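Local coordinates for protein farnesyl diphosphate synthase (Rhodobacter capsulatus, PDB 3M0G) that probably catalyses the magnesium-dependent condensation of isopentenyl diphosphate with an allylic diphosphate to make longer isoprenoid chains for carotenoid and chlorophyll biosynthesis, at residues A13-M18 and M64-L68; F47-E51 and T276-C280; V70-H74 and L182-A186; D81-D87 and Q153-I157. All blocks are in the same frame, centred on the assembly; numbering follows the deposited sequence.

Interaction 1. Residues A13-M18 and M64-L68. Unlike the reference sequence in segment 13-18: Ala13 (reference Gly), Thr16 (reference Ala).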
loop_
_atom_site.group_PDB
_atom_site.type_symbol
_atom_site.label_atom_id
_atom_site.label_comp_id
_atom_site.label_asym_id
_atom_site.label_seq_id
_atom_site.Cartn_x
_atom_site.Cartn_y
_atom_site.Cartn_z
ATOM N N ALA B 13 -10.587 1.582 -22.419
ATOM C CA ALA B 13 -11.535 1.571 -21.323
ATOM C C ALA B 13 -10.797 1.890 -20.033
ATOM O O ALA B 13 -11.273 2.694 -19.234
ATOM C CB ALA B 13 -12.231 0.230 -21.236
ATOM N N VAL B 14 -9.620 1.285 -19.856
ATOM C CA VAL B 14 -8.816 1.516 -18.653
ATOM C C VAL B 14 -8.297 2.941 -18.560
ATOM O O VAL B 14 -8.357 3.536 -17.487
ATOM C CB VAL B 14 -7.662 0.511 -18.502
ATOM C CG1 VAL B 14 -6.784 0.867 -17.286
ATOM C CG2 VAL B 14 -8.211 -0.887 -18.336
ATOM N N GLU B 15 -7.798 3.486 -19.670
ATOM C CA GLU B 15 -7.317 4.869 -19.693
ATOM C C GLU B 15 -8.366 5.877 -19.228
ATOM O O GLU B 15 -8.054 6.786 -18.463
ATOM C CB GLU B 15 -6.769 5.246 -21.078
ATOM C CG GLU B 15 -6.097 6.615 -21.145
ATOM C CD GLU B 15 -4.653 6.619 -20.647
ATOM O OE1 GLU B 15 -4.262 5.718 -19.874
ATOM O OE2 GLU B 15 -3.904 7.538 -21.043
ATOM N N THR B 16 -9.612 5.699 -19.682
ATOM C CA THR B 16 -10.707 6.588 -19.345
ATOM C C THR B 16 -11.086 6.434 -17.881
ATOM O O THR B 16 -11.220 7.423 -17.159
ATOM C CB THR B 16 -11.967 6.296 -20.232
ATOM O OG1 THR B 16 -11.587 6.256 -21.607
ATOM C CG2 THR B 16 -13.040 7.362 -20.039
ATOM N N ALA B 17 -11.251 5.184 -17.457
ATOM C CA ALA B 17 -11.649 4.866 -16.099
ATOM C C ALA B 17 -10.603 5.332 -15.086
ATOM O O ALA B 17 -10.961 5.937 -14.073
ATOM C CB ALA B 17 -11.908 3.372 -15.959
HETATM N N MSE B 18 -9.326 5.070 -15.375
HETATM C CA MSE B 18 -8.233 5.484 -14.482
HETATM C C MSE B 18 -8.171 6.995 -14.294
HETATM O O MSE B 18 -8.075 7.477 -13.161
HETATM C CB MSE B 18 -6.885 4.970 -14.969
HETATM C CG MSE B 18 -5.746 5.330 -14.019
HETATM SE SE MSE B 18 -5.826 4.247 -12.434
HETATM C CE MSE B 18 -5.001 2.621 -13.150
HETATM N N MSE B 64 -13.938 -3.980 -13.676
HETATM C CA MSE B 64 -13.068 -2.808 -13.884
HETATM C C MSE B 64 -12.275 -2.319 -12.649
HETATM O O MSE B 64 -11.061 -2.037 -12.767
HETATM C CB MSE B 64 -13.840 -1.652 -14.514
HETATM C CG MSE B 64 -12.989 -0.418 -14.739
HETATM SE SE MSE B 64 -11.612 -0.768 -16.068
HETATM C CE MSE B 64 -12.774 -1.025 -17.577
ATOM N N PRO B 65 -12.940 -2.205 -11.471
ATOM C CA PRO B 65 -12.170 -1.770 -10.302
ATOM C C PRO B 65 -10.977 -2.681 -10.000
ATOM O O PRO B 65 -9.971 -2.203 -9.504
ATOM C CB PRO B 65 -13.189 -1.819 -9.159
ATOM C CG PRO B 65 -14.523 -1.693 -9.853
ATOM C CD PRO B 65 -14.360 -2.422 -11.137
ATOM N N ALA B 66 -11.094 -3.971 -10.303
ATOM C CA ALA B 66 -9.978 -4.894 -10.107
ATOM C C ALA B 66 -8.859 -4.635 -11.120
ATOM O O ALA B 66 -7.672 -4.674 -10.772
ATOM C CB ALA B 66 -10.447 -6.340 -10.166
ATOM N N ALA B 67 -9.255 -4.359 -12.358
ATOM C CA ALA B 67 -8.328 -4.008 -13.430
ATOM C C ALA B 67 -7.615 -2.719 -13.091
ATOM O O ALA B 67 -6.410 -2.595 -13.294
ATOM C CB ALA B 67 -9.073 -3.853 -14.741
ATOM N N LEU B 68 -8.377 -1.758 -12.575
ATOM C CA LEU B 68 -7.823 -0.483 -12.149
ATOM C C LEU B 68 -6.830 -0.658 -11.006
ATOM O O LEU B 68 -5.737 -0.075 -11.014
ATOM C CB LEU B 68 -8.946 0.485 -11.776
ATOM C CG LEU B 68 -9.675 1.096 -12.976
ATOM C CD1 LEU B 68 -10.706 2.146 -12.539
ATOM C CD2 LEU B 68 -8.673 1.689 -13.968
#
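Leu68 N donates to Met64 O at 2.7 Å, an ordinary helical bond that sets the two side chains one turn apart, both in reach of residues 13-18. Across the interface there is no hydrogen bond, and methyls, methylenes and selenium fill it. Leu68 straddles the surface of the other helix with its two methyls. Leu68 CD1 rests on Ala17 CB at 3.8 Å, and Leu68 CD2 meets Val14 CG1 at 3.9 Å and Met18 CB at the same separation. Val14 and Met18 each run past the leucine in the opposite direction. With an alanine in place of Leu68, a gap is likely to open between the segments, leaving Val14 CG1 and Ala17 CB without their methyl partners. Met64, a selenomethionine, starts out with CG opposite the backbone N (chi1 180°) and is bent at chi2 and chi3; the flexible, unbranched chain lets its end curl along Ala13 and Val14. Met64 SE comes to 4.1 Å from Val14 CG2 and Met64 CE to 3.9 Å from Ala13 CB. In the all-helical isoprenoid synthase fold, segments 13-18 and 64-68, on helices 3-23 and 60-81, cross almost at a right angle here, their axes at -84° and 10.4 Å apart. The small Ala17 points into the crossing and leaves room for Leu68 and Met64 side by side. Met18, also a selenomethionine, brings its CE to 3.5 Å from Leu68 O, a packing contact. Glu15, which takes no part in the contact, forms a salt bridge with Arg43 and accepts a bond from Gly40 N.

Interaction 2. Residues F47-E51 and T276-C280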
loop_
_atom_site.group_PDB
_atom_site.type_symbol
_atom_site.label_atom_id
_atom_site.label_comp_id
_atom_site.label_asym_id
_atom_site.label_seq_id
_atom_site.Cartn_x
_atom_site.Cartn_y
_atom_site.Cartn_z
ATOM N N PHE B 47 -5.731 -6.330 -18.549
ATOM C CA PHE B 47 -6.300 -7.205 -19.553
ATOM C C PHE B 47 -6.564 -8.593 -18.963
ATOM O O PHE B 47 -7.642 -9.131 -19.108
ATOM C CB PHE B 47 -5.387 -7.257 -20.785
ATOM C CG PHE B 47 -5.885 -8.141 -21.879
ATOM C CD1 PHE B 47 -6.766 -7.655 -22.842
ATOM C CD2 PHE B 47 -5.448 -9.458 -21.968
ATOM C CE1 PHE B 47 -7.222 -8.476 -23.873
ATOM C CE2 PHE B 47 -5.894 -10.288 -23.002
ATOM C CZ PHE B 47 -6.779 -9.796 -23.950
ATOM N N LEU B 48 -5.591 -9.141 -18.249
ATOM C CA LEU B 48 -5.716 -10.442 -17.583
ATOM C C LEU B 48 -6.817 -10.529 -16.519
ATOM O O LEU B 48 -7.445 -11.592 -16.348
ATOM C CB LEU B 48 -4.379 -10.833 -16.942
ATOM C CG LEU B 48 -3.223 -11.262 -17.855
ATOM C CD1 LEU B 48 -2.001 -11.477 -16.967
ATOM C CD2 LEU B 48 -3.552 -12.534 -18.573
ATOM N N ALA B 49 -7.064 -9.417 -15.839
ATOM C CA ALA B 49 -8.108 -9.335 -14.832
ATOM C C ALA B 49 -9.448 -9.394 -15.528
ATOM O O ALA B 49 -10.313 -10.205 -15.179
ATOM C CB ALA B 49 -7.985 -8.029 -14.038
ATOM N N ILE B 50 -9.608 -8.535 -16.530
ATOM C CA ILE B 50 -10.872 -8.460 -17.280
ATOM C C ILE B 50 -11.178 -9.741 -18.055
ATOM O O ILE B 50 -12.363 -10.133 -18.230
ATOM C CB ILE B 50 -10.871 -7.240 -18.242
ATOM C CG1 ILE B 50 -10.975 -5.940 -17.429
ATOM C CG2 ILE B 50 -12.035 -7.338 -19.252
ATOM C CD1 ILE B 50 -10.519 -4.657 -18.157
ATOM N N GLU B 51 -10.117 -10.354 -18.577
ATOM C CA GLU B 51 -10.266 -11.534 -19.390
ATOM C C GLU B 51 -10.580 -12.749 -18.539
ATOM O O GLU B 51 -11.358 -13.602 -18.929
ATOM C CB GLU B 51 -9.028 -11.761 -20.247
ATOM C CG GLU B 51 -8.781 -10.663 -21.285
ATOM C CD GLU B 51 -10.002 -10.308 -22.106
ATOM O OE1 GLU B 51 -10.432 -11.129 -22.958
ATOM O OE2 GLU B 51 -10.535 -9.190 -21.910
ATOM N N THR B 276 -8.889 -16.701 -25.744
ATOM C CA THR B 276 -8.350 -15.348 -25.651
ATOM C C THR B 276 -7.145 -15.300 -24.682
ATOM O O THR B 276 -6.141 -14.673 -24.985
ATOM C CB THR B 276 -9.440 -14.319 -25.282
ATOM O OG1 THR B 276 -10.462 -14.362 -26.272
ATOM C CG2 THR B 276 -8.869 -12.905 -25.232
ATOM N N LEU B 277 -7.229 -15.998 -23.551
ATOM C CA LEU B 277 -6.066 -16.108 -22.652
ATOM C C LEU B 277 -4.900 -16.925 -23.218
ATOM O O LEU B 277 -3.738 -16.629 -22.925
ATOM C CB LEU B 277 -6.467 -16.654 -21.282
ATOM C CG LEU B 277 -7.246 -15.743 -20.330
ATOM C CD1 LEU B 277 -7.435 -16.406 -18.984
ATOM C CD2 LEU B 277 -6.544 -14.428 -20.160
ATOM N N ARG B 278 -5.204 -17.975 -23.976
ATOM C CA ARG B 278 -4.174 -18.736 -24.681
ATOM C C ARG B 278 -3.442 -17.844 -25.691
ATOM O O ARG B 278 -2.229 -17.891 -25.779
ATOM C CB ARG B 278 -4.757 -20.002 -25.340
ATOM C CG ARG B 278 -5.148 -21.081 -24.315
ATOM C CD ARG B 278 -5.831 -22.314 -24.931
ATOM N NE ARG B 278 -5.628 -23.480 -24.068
ATOM C CZ ARG B 278 -6.359 -24.592 -24.084
ATOM N NH1 ARG B 278 -7.379 -24.720 -24.923
ATOM N NH2 ARG B 278 -6.069 -25.577 -23.242
ATOM N N ALA B 279 -4.179 -17.004 -26.408
ATOM C CA ALA B 279 -3.568 -16.076 -27.381
ATOM C C ALA B 279 -2.684 -15.026 -26.698
ATOM O O ALA B 279 -1.608 -14.679 -27.205
ATOM C CB ALA B 279 -4.648 -15.422 -28.267
ATOM N N CYS B 280 -3.116 -14.557 -25.525
ATOM C CA CYS B 280 -2.335 -13.588 -24.772
ATOM C C CYS B 280 -0.973 -14.158 -24.363
ATOM O O CYS B 280 0.033 -13.456 -24.432
ATOM C CB CYS B 280 -3.092 -13.110 -23.536
ATOM S SG CYS B 280 -2.193 -11.856 -22.600
#
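Phe47 packs on Thr276 and Cys280 with CG trans to its backbone N (chi1 180°), which carries the ring from CB out to the neighbouring helix. Along one flank of the ring, Phe47 CD2 lies 4.1 Å from Cys280 SG, and Phe47 CE2 meets Cys280 CB at 4.0 Å. The Cys280 sulfur stands 5.1 Å from the Phe47 ring centroid, an oblique sulfur-aromatic contact. At the tip, Phe47 CZ touches Thr276 CG2 at 4.0 Å, the two side chains crossing at about a right angle. With an alanine at Phe47 the ring is gone, and a gap would probably open beside Cys280 and the Thr276 methyl. Leucines suit the adjoining buried turn: Leu277 CD2 packs on Leu48 CD2 at 3.9 Å and on Glu51 CB at 3.6 Å. The glutamate thus lends its aliphatic root to the core, while its OE2 forms a salt bridge with Arg6, which probably offsets the charge of this buried acid. The segments run nearly antiparallel, at 162°, with axes 10.9 Å apart. Helix 3-23 packs on Phe47 through Leu3, Arg6 and Leu7, and helix 199-219 brings Tyr204 against Leu48 and Cys280, building the C-terminal helix 275-285 into the all-helical isoprenoid synthase fold.

Interaction 3. Residues V70-H74 and L182-A186; sequences VEALH and LISFA
Val70 and Leu182 meet at the centre of this contact, where Val70 CG2 lies 3.8 Å from Leu182 CG. The same Val70 methyl approaches the edge of the Phe185 ring, close to its plane, at 3.9 Å from Phe185 CD2, and it stays 4.3 Å from Ala186 CB. With chi1 at 73°, Val70 sets CG2 trans to its backbone N, where it meets Leu182, Phe185 and Ala186, and leaves CG1 in the crowded position between N and the carbonyl carbon. Leu182 spreads its own methyls along the opposite helix: Leu182 CD1 meets Leu73 CD1 at 4.0 Å, and Leu182 CD2 meets His74 CB at 3.9 Å. Ala186, being small, fits opposite Val70, the CA atoms of the two 6.7 Å apart. The two segments, nearly antiparallel at 170°, pack within the helical bundle of the isoprenoid synthase fold.

Around this core, helix 130-144 supports Phe185 through Leu136, Ala139 and Leu140, while helix 104-121 backs Leu73 with Gln115 and Ala118. Arg45 of helix 44-55 packs on Val70, His74 and Leu182. Glu71, outside the contact, is held by a salt bridge to Arg43 and by the backbone N of Ala46, which ties helix 60-81 to the start of helix 44-55. With no polar bond across it, the contact depends on shape: branched aliphatic groups and a ring edge join the two segments by apolar packing.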
loop_
_atom_site.group_PDB
_atom_site.type_symbol
_atom_site.label_atom_id
_atom_site.label_comp_id
_atom_site.label_asym_id
_atom_site.label_seq_id
_atom_site.Cartn_x
_atom_site.Cartn_y
_atom_site.Cartn_z
ATOM N N VAL B 70 -4.949 -3.259 -10.156
ATOM C CA VAL B 70 -3.685 -3.861 -10.577
ATOM C C VAL B 70 -2.840 -2.915 -11.417
ATOM O O VAL B 70 -1.622 -2.924 -11.298
ATOM C CB VAL B 70 -3.817 -5.315 -11.216
ATOM C CG1 VAL B 70 -4.407 -5.305 -12.622
ATOM C CG2 VAL B 70 -2.489 -6.044 -11.211
ATOM N N GLU B 71 -3.486 -2.096 -12.248
ATOM C CA GLU B 71 -2.755 -1.073 -13.001
ATOM C C GLU B 71 -2.206 0.019 -12.080
ATOM O O GLU B 71 -1.073 0.493 -12.250
ATOM C CB GLU B 71 -3.634 -0.481 -14.092
ATOM C CG GLU B 71 -3.867 -1.413 -15.258
ATOM C CD GLU B 71 -2.578 -1.736 -16.021
ATOM O OE1 GLU B 71 -1.804 -0.802 -16.318
ATOM O OE2 GLU B 71 -2.354 -2.929 -16.322
ATOM N N ALA B 72 -3.011 0.406 -11.092
ATOM C CA ALA B 72 -2.549 1.323 -10.048
ATOM C C ALA B 72 -1.334 0.780 -9.303
ATOM O O ALA B 72 -0.367 1.505 -9.079
ATOM C CB ALA B 72 -3.677 1.634 -9.069
ATOM N N LEU B 73 -1.394 -0.493 -8.902
ATOM C CA LEU B 73 -0.315 -1.108 -8.149
ATOM C C LEU B 73 0.937 -1.167 -9.052
ATOM O O LEU B 73 2.050 -0.871 -8.603
ATOM C CB LEU B 73 -0.739 -2.506 -7.618
ATOM C CG LEU B 73 -0.057 -3.198 -6.408
ATOM C CD1 LEU B 73 1.427 -3.382 -6.630
ATOM C CD2 LEU B 73 -0.303 -2.459 -5.062
ATOM N N HIS B 74 0.751 -1.532 -10.315
ATOM C CA HIS B 74 1.885 -1.613 -11.251
ATOM C C HIS B 74 2.520 -0.241 -11.424
ATOM O O HIS B 74 3.764 -0.107 -11.408
ATOM C CB HIS B 74 1.438 -2.164 -12.601
ATOM C CG HIS B 74 2.554 -2.321 -13.585
ATOM N ND1 HIS B 74 2.541 -1.726 -14.830
ATOM C CD2 HIS B 74 3.711 -3.011 -13.512
ATOM C CE1 HIS B 74 3.646 -2.045 -15.478
ATOM N NE2 HIS B 74 4.380 -2.814 -14.697
ATOM N N LEU B 182 2.484 -10.353 -9.484
ATOM C CA LEU B 182 1.433 -9.370 -9.876
ATOM C C LEU B 182 0.616 -9.847 -11.038
ATOM O O LEU B 182 -0.603 -9.588 -11.093
ATOM C CB LEU B 182 2.023 -7.995 -10.247
ATOM C CG LEU B 182 1.090 -6.773 -10.093
ATOM C CD1 LEU B 182 0.450 -6.695 -8.696
ATOM C CD2 LEU B 182 1.720 -5.434 -10.457
ATOM N N ILE B 183 1.279 -10.513 -11.984
ATOM C CA ILE B 183 0.553 -11.134 -13.114
ATOM C C ILE B 183 -0.400 -12.232 -12.640
ATOM O O ILE B 183 -1.491 -12.424 -13.237
ATOM C CB ILE B 183 1.539 -11.663 -14.193
ATOM C CG1 ILE B 183 2.013 -10.505 -15.085
ATOM C CG2 ILE B 183 0.925 -12.820 -15.031
ATOM C CD1 ILE B 183 3.524 -10.578 -15.470
ATOM N N SER B 184 0.039 -12.994 -11.640
ATOM C CA SER B 184 -0.781 -14.050 -11.050
ATOM C C SER B 184 -1.988 -13.466 -10.315
ATOM O O SER B 184 -3.111 -14.006 -10.401
ATOM C CB SER B 184 0.033 -14.932 -10.099
ATOM O OG SER B 184 -0.803 -15.970 -9.575
ATOM N N PHE B 185 -1.770 -12.358 -9.602
ATOM C CA PHE B 185 -2.925 -11.659 -9.061
ATOM C C PHE B 185 -3.924 -11.341 -10.164
ATOM O O PHE B 185 -5.087 -11.685 -10.019
ATOM C CB PHE B 185 -2.593 -10.373 -8.323
ATOM C CG PHE B 185 -3.819 -9.563 -7.984
ATOM C CD1 PHE B 185 -4.615 -9.912 -6.879
ATOM C CD2 PHE B 185 -4.210 -8.486 -8.777
ATOM C CE1 PHE B 185 -5.774 -9.176 -6.548
ATOM C CE2 PHE B 185 -5.352 -7.740 -8.444
ATOM C CZ PHE B 185 -6.136 -8.093 -7.322
ATOM N N ALA B 186 -3.489 -10.671 -11.246
ATOM C CA ALA B 186 -4.419 -10.277 -12.339
ATOM C C ALA B 186 -5.186 -11.454 -12.920
ATOM O O ALA B 186 -6.394 -11.351 -13.218
ATOM C CB ALA B 186 -3.678 -9.537 -13.480
#

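Interaction 4. Residues D81-D87 and Q153-I157; sequences DDMPCMD and QALDI
Gln153 places its amide beside Asp81, and Gln153 NE2 lies 2.9 Å from Asp81 OD2. The angle is too poor for a hydrogen bond; the carboxylate and amide planes stand 54° apart. The approach is therefore a close polar one that stops short of a well-directed bond. Gln153 reaches it with CG trans to its backbone N (chi1 -168°) and a bend at chi2 that brings the amide next to the acid.

A second group of contacts is apolar. Met86, a selenomethionine, brings its SE to 4.0 Å from Ile157 CG1, the two side chains crossing at about a right angle. Ile157 also offers CD1 to Asp87 OD1 at 3.7 Å, where a methyl lies beside a carboxylate oxygen. A branched aliphatic residue suits this place because it packs against Met86 without offering the acids a polar partner.

Backbone bonds give the loop its shape. A type I turn runs from Met83 to Met86, with Met86 N bonded to Met83 O at 2.8 Å, and Asp87 N closes back on Asp81 O at 2.7 Å. Beyond them Asp82 pairs with Arg92, and Leu109 of the second subunit packs on Gln153.

The sequence Asp81-Asp82-Met83-Pro84-Cys85-Met86-Asp87 matches the first aspartate-rich motif of polyprenyl synthases, whose acids in relatives hold magnesium bound to the allylic diphosphate. The contact is consistent with that role: Asp156, salt-bridged to Lys240, has its OD2 6.2 Å from Asp87 OD1, and neither Asp81 nor Asp87 is tied to residues 153-157 by a hydrogen bond or salt bridge.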
loop_
_atom_site.group_PDB
_atom_site.type_symbol
_atom_site.label_atom_id
_atom_site.label_comp_id
_atom_site.label_asym_id
_atom_site.label_seq_id
_atom_site.Cartn_x
_atom_site.Cartn_y
_atom_site.Cartn_z
ATOM N N ASP B 81 10.647 2.499 -8.881
ATOM C CA ASP B 81 11.764 1.753 -9.466
ATOM C C ASP B 81 12.647 2.619 -10.332
ATOM O O ASP B 81 13.869 2.413 -10.377
ATOM C CB ASP B 81 11.262 0.532 -10.237
ATOM C CG ASP B 81 10.755 -0.551 -9.313
ATOM O OD1 ASP B 81 11.026 -0.479 -8.090
ATOM O OD2 ASP B 81 10.073 -1.457 -9.807
ATOM N N ASP B 82 12.032 3.612 -10.972
ATOM C CA ASP B 82 12.741 4.596 -11.796
ATOM C C ASP B 82 13.604 5.552 -10.990
ATOM O O ASP B 82 14.485 6.199 -11.553
ATOM C CB ASP B 82 11.753 5.404 -12.649
ATOM C CG ASP B 82 11.043 4.554 -13.668
ATOM O OD1 ASP B 82 11.512 3.418 -13.922
ATOM O OD2 ASP B 82 9.996 4.991 -14.193
HETATM N N MSE B 83 13.372 5.637 -9.677
HETATM C CA MSE B 83 14.117 6.603 -8.853
HETATM C C MSE B 83 15.626 6.331 -8.850
HETATM O O MSE B 83 16.043 5.174 -8.993
HETATM C CB MSE B 83 13.573 6.677 -7.417
HETATM C CG MSE B 83 12.195 7.272 -7.287
HETATM SE SE MSE B 83 11.573 7.282 -5.431
HETATM C CE MSE B 83 12.093 5.496 -4.929
ATOM N N PRO B 84 16.440 7.396 -8.669
ATOM C CA PRO B 84 17.911 7.348 -8.752
ATOM C C PRO B 84 18.541 6.244 -7.900
ATOM O O PRO B 84 19.438 5.549 -8.372
ATOM C CB PRO B 84 18.336 8.736 -8.259
ATOM C CG PRO B 84 17.165 9.617 -8.625
ATOM C CD PRO B 84 15.967 8.759 -8.341
ATOM N N CYS B 85 18.066 6.072 -6.667
ATOM C CA CYS B 85 18.624 5.059 -5.764
ATOM C C CYS B 85 18.198 3.647 -6.158
ATOM O O CYS B 85 18.690 2.675 -5.612
ATOM C CB CYS B 85 18.235 5.350 -4.310
ATOM S SG CYS B 85 16.478 5.192 -4.010
HETATM N N MSE B 86 17.269 3.547 -7.106
HETATM C CA MSE B 86 16.811 2.266 -7.598
HETATM C C MSE B 86 17.394 2.055 -8.997
HETATM O O MSE B 86 18.612 1.932 -9.149
HETATM C CB MSE B 86 15.275 2.225 -7.596
HETATM C CG MSE B 86 14.638 2.372 -6.199
HETATM SE SE MSE B 86 14.381 0.619 -5.339
HETATM C CE MSE B 86 13.115 -0.034 -6.566
ATOM N N ASP B 87 16.539 2.043 -10.015
ATOM C CA ASP B 87 16.978 1.840 -11.392
ATOM C C ASP B 87 17.494 3.096 -12.080
ATOM O O ASP B 87 18.197 2.989 -13.089
ATOM C CB ASP B 87 15.859 1.226 -12.238
ATOM C CG ASP B 87 15.402 -0.117 -11.719
ATOM O OD1 ASP B 87 16.051 -0.694 -10.805
ATOM O OD2 ASP B 87 14.381 -0.590 -12.232
ATOM N N GLN B 153 11.916 -7.186 -5.952
ATOM C CA GLN B 153 12.600 -5.925 -6.304
ATOM C C GLN B 153 13.850 -5.812 -5.466
ATOM O O GLN B 153 14.884 -5.412 -5.953
ATOM C CB GLN B 153 11.752 -4.677 -6.037
ATOM C CG GLN B 153 12.346 -3.407 -6.682
ATOM C CD GLN B 153 12.639 -3.555 -8.193
ATOM O OE1 GLN B 153 13.793 -3.482 -8.628
ATOM N NE2 GLN B 153 11.587 -3.760 -8.987
ATOM N N ALA B 154 13.713 -6.167 -4.202
ATOM C CA ALA B 154 14.831 -6.165 -3.260
ATOM C C ALA B 154 15.913 -7.164 -3.661
ATOM O O ALA B 154 17.119 -6.893 -3.501
ATOM C CB ALA B 154 14.317 -6.474 -1.877
ATOM N N LEU B 155 15.502 -8.346 -4.101
ATOM C CA LEU B 155 16.460 -9.311 -4.639
ATOM C C LEU B 155 17.180 -8.767 -5.880
ATOM O O LEU B 155 18.387 -8.991 -6.058
ATOM C CB LEU B 155 15.786 -10.652 -4.947
ATOM C CG LEU B 155 15.331 -11.482 -3.741
ATOM C CD1 LEU B 155 14.332 -12.524 -4.204
ATOM C CD2 LEU B 155 16.477 -12.123 -2.969
ATOM N N ASP B 156 16.439 -8.045 -6.718
ATOM C CA ASP B 156 16.961 -7.511 -7.975
ATOM C C ASP B 156 17.879 -6.312 -7.783
ATOM O O ASP B 156 18.843 -6.157 -8.525
ATOM C CB ASP B 156 15.832 -7.168 -8.945
ATOM C CG ASP B 156 16.279 -7.217 -10.408
ATOM O OD1 ASP B 156 17.440 -7.621 -10.685
ATOM O OD2 ASP B 156 15.460 -6.865 -11.289
ATOM N N ILE B 157 17.594 -5.481 -6.781
ATOM C CA ILE B 157 18.490 -4.373 -6.411
ATOM C C ILE B 157 19.819 -4.907 -5.867
ATOM O O ILE B 157 20.893 -4.403 -6.222
ATOM C CB ILE B 157 17.811 -3.383 -5.407
ATOM C CG1 ILE B 157 16.723 -2.567 -6.114
ATOM C CG2 ILE B 157 18.840 -2.469 -4.716
ATOM C CD1 ILE B 157 17.107 -2.086 -7.530
#

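How the interactions relate
Helix 60-81 links interactions 1 and 3, whose centres lie 12 Å apart; Met18 CE touches Glu71 CB at 3.5 Å between them. Interaction 2 adjoins both through helix 44-55, with Ile50 CD1 on Ala67 CB and Leu48 CB on Ala186 CB, each at 3.8 Å. These three form one continuous core. Interaction 4 stands apart, its nearest atoms about 7 Å from interaction 3 and about 17 Å from interaction 2. Along the chain, interaction 1 closes before 3 and 4 open, and its segments alternate with those of 2; interaction 4 is nested inside 3, and 3 inside 2. Helix 60-81 thus runs from the packed core to the aspartate-rich, probable metal-binding loop.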